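Local atomic coordinates of actibind (Aspergillus niger, PDB entry 3D3Z), a protein that cleaves single-stranded RNA as a secreted fungal ribonuclease of the T2 family, probably without strict base specificity but with a preference for adenylic acid. Residues G28-T33 / F203-S208; D183-Y188 / Y214-R219. All blocks are in the same frame, centred on the assembly; numbering follows the deposited sequence.

Contact 1 and contact 2 lie with their centres 10 Å apart on the antiparallel sheet of the T2 ribonuclease fold. Contact 1 pairs strand 29-35, near the start of the chain, with the end of strand 195-206; contact 2 sets the loop after helix 171-179 against strand 213-216 and the residues that follow it. Along the chain the segments alternate: 28-33, 183-188, 203-208, 214-219. The two contacts meet where strands 195-206 and 213-216 run side by side, with V215 N 2.7 Å from N204 O. Buried sheet pairing thus passes outward into a partly solvated loop layer, tying early and late parts of the chain together.

Contact 1 (G28-T33 / F203-S208); sequences GSLLQT and FNVKGS
L30 and F203 form an antiparallel, hydrogen-bonded pair where strand 29-35 meets the end of strand 195-206. The short strand segments splay strongly, their directions 120° apart, and the bridge between them is brief. L30 N donates to F203 O at 2.9 Å in a nearly straight bond, whereas the return bond from F203 N to L30 O, at 3.0 Å, is bent and weak. S29 CA adds a CA-H...O contact to F203 O at 3.5 Å, so this carbonyl meets both the amide of L30 and the alpha carbon before it. On the other side of strand 29-35, G28 and S29 both face D56 in a classic beta bulge.

The side chains of L30 and F203 leave the same face of the sheet, where L30 CB is 4.5 Å from F203 CB. Chi1 of F203 (-70°) sets CG beside the backbone N, anti to the carbonyl carbon. The phenyl ring lies edge-on to strand 29-35: L30 O is near the ring plane, 3.7 Å from F203 CD2, and Q32 CB approaches CE2 at the same rim. H182 meets the F203 ring edge-to-face. Farther along, the branch point of L30 touches one methyl of V205, L30 CG to V205 CG2 at 4.0 Å, the two side chains crossing obliquely. Y214 of the adjoining strand packs on both L30 and V205. The amide end of Q32 turns away, OE1 accepting from Q34 and NE2 donating to G52 O.

S12 OG bonds both G28 O and V205 N, linking the two segments beside their direct pairing. All the touching residues are buried. The junction thus combines one nearly straight backbone bond, one weak bond and a small apolar patch, with further contacts from S12 and from strands 49-56 and 213-216.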
loop_
_atom_site.group_PDB
_atom_site.type_symbol
_atom_site.label_atom_id
_atom_site.label_comp_id
_atom_site.label_asym_id
_atom_site.label_seq_id
_atom_site.Cartn_x
_atom_site.Cartn_y
_atom_site.Cartn_z
ATOM N N GLY A 28 -12.203 -7.102 1.798
ATOM C CA GLY A 28 -12.295 -7.084 0.351
ATOM C C GLY A 28 -11.878 -5.801 -0.314
ATOM O O GLY A 28 -11.766 -5.751 -1.543
ATOM N N SER A 29 -11.660 -4.748 0.481
ATOM C CA SER A 29 -11.113 -3.494 -0.018
ATOM C C SER A 29 -9.641 -3.426 0.389
ATOM O O SER A 29 -9.314 -3.362 1.582
ATOM C CB SER A 29 -11.893 -2.257 0.504
ATOM O OG SER A 29 -11.266 -1.093 0.020
ATOM N N LEU A 30 -8.769 -3.482 -0.606
ATOM C CA LEU A 30 -7.331 -3.514 -0.373
ATOM C C LEU A 30 -6.760 -2.143 -0.700
ATOM O O LEU A 30 -6.862 -1.699 -1.810
ATOM C CB LEU A 30 -6.636 -4.582 -1.246
ATOM C CG LEU A 30 -6.640 -6.036 -0.772
ATOM C CD1 LEU A 30 -5.648 -6.188 0.380
ATOM C CD2 LEU A 30 -7.938 -6.507 -0.358
ATOM N N LEU A 31 -6.107 -1.532 0.282
ATOM C CA LEU A 31 -5.560 -0.182 0.170
ATOM C C LEU A 31 -4.060 -0.231 0.044
ATOM O O LEU A 31 -3.391 -0.649 0.967
ATOM C CB LEU A 31 -5.947 0.670 1.398
ATOM C CG LEU A 31 -7.403 1.101 1.580
ATOM C CD1 LEU A 31 -8.458 -0.063 1.672
ATOM C CD2 LEU A 31 -7.446 1.953 2.827
ATOM N N GLN A 32 -3.553 0.209 -1.098
ATOM C CA GLN A 32 -2.124 0.451 -1.256
ATOM C C GLN A 32 -1.875 1.903 -0.836
ATOM O O GLN A 32 -2.310 2.847 -1.477
ATOM C CB GLN A 32 -1.624 0.192 -2.666
ATOM C CG GLN A 32 -0.102 -0.116 -2.760
ATOM C CD GLN A 32 0.814 1.069 -2.450
ATOM O OE1 GLN A 32 0.950 2.011 -3.249
ATOM N NE2 GLN A 32 1.574 0.960 -1.331
ATOM N N THR A 33 -1.156 2.053 0.274
ATOM C CA THR A 33 -0.989 3.381 0.904
ATOM C C THR A 33 0.451 3.875 0.729
ATOM O O THR A 33 1.397 3.076 0.698
ATOM C CB THR A 33 -1.379 3.347 2.377
ATOM O OG1 THR A 33 -0.535 2.425 3.071
ATOM C CG2 THR A 33 -2.806 2.894 2.490
ATOM N N PHE A 203 -8.667 -0.788 -3.970
ATOM C CA PHE A 203 -8.783 -1.875 -4.953
ATOM C C PHE A 203 -9.743 -2.931 -4.442
ATOM O O PHE A 203 -9.872 -3.204 -3.232
ATOM C CB PHE A 203 -7.440 -2.586 -5.149
ATOM C CG PHE A 203 -6.426 -1.788 -5.854
ATOM C CD1 PHE A 203 -6.392 -1.774 -7.229
ATOM C CD2 PHE A 203 -5.484 -1.058 -5.135
ATOM C CE1 PHE A 203 -5.452 -1.066 -7.875
ATOM C CE2 PHE A 203 -4.556 -0.339 -5.787
ATOM C CZ PHE A 203 -4.529 -0.350 -7.148
ATOM N N ASN A 204 -10.418 -3.566 -5.378
ATOM C CA ASN A 204 -11.005 -4.862 -5.090
ATOM C C ASN A 204 -10.177 -5.901 -5.875
ATOM O O ASN A 204 -9.445 -5.549 -6.815
ATOM C CB ASN A 204 -12.493 -4.924 -5.446
ATOM C CG ASN A 204 -13.369 -3.888 -4.667
ATOM O OD1 ASN A 204 -13.285 -3.726 -3.449
ATOM N ND2 ASN A 204 -14.221 -3.226 -5.399
ATOM N N VAL A 205 -10.298 -7.157 -5.462
ATOM C CA VAL A 205 -9.409 -8.270 -5.901
ATOM C C VAL A 205 -10.216 -9.465 -6.434
ATOM O O VAL A 205 -11.172 -9.918 -5.823
ATOM C CB VAL A 205 -8.411 -8.701 -4.775
ATOM C CG1 VAL A 205 -7.486 -9.846 -5.246
ATOM C CG2 VAL A 205 -7.543 -7.482 -4.363
ATOM N N LYS A 206 -9.779 -9.950 -7.595
ATOM C CA LYS A 206 -10.232 -11.219 -8.170
ATOM C C LYS A 206 -9.149 -12.250 -7.869
ATOM O O LYS A 206 -8.022 -12.107 -8.313
ATOM C CB LYS A 206 -10.404 -11.070 -9.672
ATOM C CG LYS A 206 -11.476 -10.062 -10.084
ATOM C CD LYS A 206 -11.387 -9.689 -11.580
ATOM C CE LYS A 206 -12.118 -10.702 -12.466
ATOM N NZ LYS A 206 -13.615 -10.760 -12.247
ATOM N N GLY A 207 -9.498 -13.235 -7.058
ATOM C CA GLY A 207 -8.556 -14.243 -6.616
ATOM C C GLY A 207 -7.860 -13.936 -5.296
ATOM O O GLY A 207 -8.439 -13.398 -4.341
ATOM N N SER A 208 -6.599 -14.323 -5.248
ATOM C CA SER A 208 -5.811 -14.163 -4.039
ATOM C C SER A 208 -5.196 -12.769 -3.999
ATOM O O SER A 208 -4.927 -12.184 -5.028
ATOM C CB SER A 208 -4.670 -15.191 -4.009
ATOM O OG SER A 208 -3.890 -15.077 -2.834
#

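Contact 2 (D183-Y188 / Y214-R219)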
loop_
_atom_site.group_PDB
_atom_site.type_symbol
_atom_site.label_atom_id
_atom_site.label_comp_id
_atom_site.label_asym_id
_atom_site.label_seq_id
_atom_site.Cartn_x
_atom_site.Cartn_y
_atom_site.Cartn_z
ATOM N N ASP A 183 -7.630 4.252 -12.940
ATOM C CA ASP A 183 -8.873 3.973 -13.658
ATOM C C ASP A 183 -9.975 5.014 -13.425
ATOM O O ASP A 183 -11.162 4.680 -13.451
ATOM C CB ASP A 183 -9.392 2.583 -13.263
ATOM C CG ASP A 183 -10.221 1.944 -14.353
ATOM O OD1 ASP A 183 -9.773 1.987 -15.513
ATOM O OD2 ASP A 183 -11.301 1.384 -14.053
ATOM N N GLY A 184 -9.587 6.258 -13.182
ATOM C CA GLY A 184 -10.536 7.322 -12.855
ATOM C C GLY A 184 -11.071 7.366 -11.434
ATOM O O GLY A 184 -11.891 8.226 -11.106
ATOM N N TYR A 185 -10.611 6.455 -10.578
ATOM C CA TYR A 185 -10.895 6.524 -9.153
ATOM C C TYR A 185 -9.760 7.232 -8.432
ATOM O O TYR A 185 -8.614 6.773 -8.458
ATOM C CB TYR A 185 -11.055 5.146 -8.566
ATOM C CG TYR A 185 -12.278 4.442 -9.035
ATOM C CD1 TYR A 185 -13.520 4.738 -8.492
ATOM C CD2 TYR A 185 -12.208 3.468 -10.024
ATOM C CE1 TYR A 185 -14.689 4.058 -8.907
ATOM C CE2 TYR A 185 -13.370 2.799 -10.464
ATOM C CZ TYR A 185 -14.606 3.102 -9.895
ATOM O OH TYR A 185 -15.751 2.456 -10.316
ATOM N N PRO A 186 -10.061 8.386 -7.810
ATOM C CA PRO A 186 -9.041 9.064 -7.026
ATOM C C PRO A 186 -8.682 8.271 -5.778
ATOM O O PRO A 186 -9.529 7.563 -5.256
ATOM C CB PRO A 186 -9.706 10.398 -6.623
ATOM C CG PRO A 186 -11.106 10.285 -6.983
ATOM C CD PRO A 186 -11.342 9.120 -7.842
ATOM N N PRO A 187 -7.439 8.420 -5.291
ATOM C CA PRO A 187 -7.114 7.869 -3.954
ATOM C C PRO A 187 -7.758 8.738 -2.859
ATOM O O PRO A 187 -8.165 9.853 -3.148
ATOM C CB PRO A 187 -5.592 7.977 -3.906
ATOM C CG PRO A 187 -5.277 9.155 -4.801
ATOM C CD PRO A 187 -6.284 9.094 -5.921
ATOM N N TYR A 188 -7.857 8.246 -1.631
ATOM C CA TYR A 188 -7.790 9.144 -0.485
ATOM C C TYR A 188 -6.520 10.026 -0.553
ATOM O O TYR A 188 -5.408 9.536 -0.748
ATOM C CB TYR A 188 -7.846 8.377 0.827
ATOM C CG TYR A 188 -7.562 9.235 2.021
ATOM C CD1 TYR A 188 -8.578 10.013 2.621
ATOM C CD2 TYR A 188 -6.276 9.299 2.563
ATOM C CE1 TYR A 188 -8.292 10.820 3.744
ATOM C CE2 TYR A 188 -5.990 10.095 3.668
ATOM C CZ TYR A 188 -6.998 10.858 4.244
ATOM O OH TYR A 188 -6.659 11.615 5.353
ATOM N N TYR A 214 -5.885 -6.957 -9.292
ATOM C CA TYR A 214 -6.241 -5.814 -8.446
ATOM C C TYR A 214 -6.961 -4.803 -9.330
ATOM O O TYR A 214 -6.361 -4.209 -10.250
ATOM C CB TYR A 214 -4.994 -5.192 -7.779
ATOM C CG TYR A 214 -4.569 -5.897 -6.524
ATOM C CD1 TYR A 214 -3.957 -7.162 -6.569
ATOM C CD2 TYR A 214 -4.726 -5.295 -5.288
ATOM C CE1 TYR A 214 -3.543 -7.793 -5.410
ATOM C CE2 TYR A 214 -4.336 -5.938 -4.119
ATOM C CZ TYR A 214 -3.738 -7.180 -4.199
ATOM O OH TYR A 214 -3.328 -7.795 -3.044
ATOM N N VAL A 215 -8.236 -4.612 -9.043
ATOM C CA VAL A 215 -9.127 -3.752 -9.843
ATOM C C VAL A 215 -9.401 -2.459 -9.077
ATOM O O VAL A 215 -9.942 -2.509 -7.961
ATOM C CB VAL A 215 -10.450 -4.503 -10.137
ATOM C CG1 VAL A 215 -11.511 -3.601 -10.779
ATOM C CG2 VAL A 215 -10.162 -5.717 -11.027
ATOM N N ALA A 216 -9.026 -1.337 -9.690
ATOM C CA ALA A 216 -9.110 -0.002 -9.079
ATOM C C ALA A 216 -10.532 0.236 -8.661
ATOM O O ALA A 216 -11.455 -0.015 -9.441
ATOM C CB ALA A 216 -8.597 1.081 -10.030
ATOM N N SER A 217 -10.723 0.612 -7.394
ATOM C CA SER A 217 -12.054 0.798 -6.828
ATOM C C SER A 217 -12.236 2.132 -6.101
ATOM O O SER A 217 -11.296 2.894 -5.873
ATOM C CB SER A 217 -12.429 -0.348 -5.905
ATOM O OG SER A 217 -11.636 -0.401 -4.746
ATOM N N GLU A 218 -13.479 2.415 -5.758
ATOM C CA GLU A 218 -13.804 3.706 -5.157
ATOM C C GLU A 218 -13.289 3.859 -3.715
ATOM O O GLU A 218 -13.439 2.961 -2.862
ATOM C CB GLU A 218 -15.326 3.947 -5.198
ATOM C CG GLU A 218 -15.671 5.409 -5.156
ATOM C CD GLU A 218 -17.110 5.660 -5.511
ATOM O OE1 GLU A 218 -17.442 5.520 -6.719
ATOM O OE2 GLU A 218 -17.892 6.007 -4.583
ATOM N N ARG A 219 -12.700 5.025 -3.447
ATOM C CA ARG A 219 -12.227 5.340 -2.105
ATOM C C ARG A 219 -13.363 5.341 -1.092
ATOM O O ARG A 219 -14.462 5.836 -1.360
ATOM C CB ARG A 219 -11.454 6.667 -2.100
ATOM C CG ARG A 219 -12.325 7.918 -2.337
ATOM C CD ARG A 219 -11.471 9.083 -2.666
ATOM N NE ARG A 219 -12.285 10.267 -2.923
ATOM C CZ ARG A 219 -11.782 11.452 -3.247
ATOM N NH1 ARG A 219 -10.465 11.619 -3.300
ATOM N NH2 ARG A 219 -12.601 12.484 -3.485
HETATM O O HOH W 1 -11.438 -0.197 -12.076
HETATM O O HOH W 2 -18.156 4.157 -8.904
HETATM O O HOH W 3 -9.349 4.821 -4.802
HETATM O O HOH W 4 -12.222 6.977 -5.707
#
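The loop joining helix 171-179 to strand 188-192 lies here against strand 213-216 and the extended residues that follow it, with Y185 and R219 as the main points of contact. The touching parts run in similar directions, 29° apart.

One face of the Y185 ring rests on the backbone of 217-218. S217 C and E218 N lie above it, displaced toward the rim, and Y185 CD1 comes within 3.5 Å of E218 CA. The Y185 and E218 side chains cross at about a right angle, with E218 CB 3.8 Å from Y185 CE1. E218 OE1 reaches the ring edge in its plane, and a water that donates to this oxygen lies 3.3 Å from Y185 OH. At the exposed end of the loop, D183 CB meets the A216 methyl in the conformer modelled here; another water donates to A216 O.

R219 reaches over P186. Chi1 (70°) puts its CG between the backbone N and the carbonyl carbon, and from there the extended chain to NE carries the guanidinium out to P186 and P187 O. P186 CG sits over the centre of one guanidinium face, while R219 NH1 donates to P187 O at 2.9 Å (155° at the hydrogen), the acceptor lying close to the guanidinium plane. E175 of helix 171-179 forms a salt bridge with the same NH1 and D222 one with NE, which would fix the rotation of the group and balance its charge.

Two waters share P186 O as acceptor: one also donates to S217 O, the other accepts from R219 N. No direct backbone hydrogen bond joins the segments, so water and the arginine provide the polar links. The arrangement is that of a proline-containing helix-to-strand connection running alongside the residues that leave the edge strand 213-216, joined to them by a guanidinium-to-carbonyl bond and water bridges.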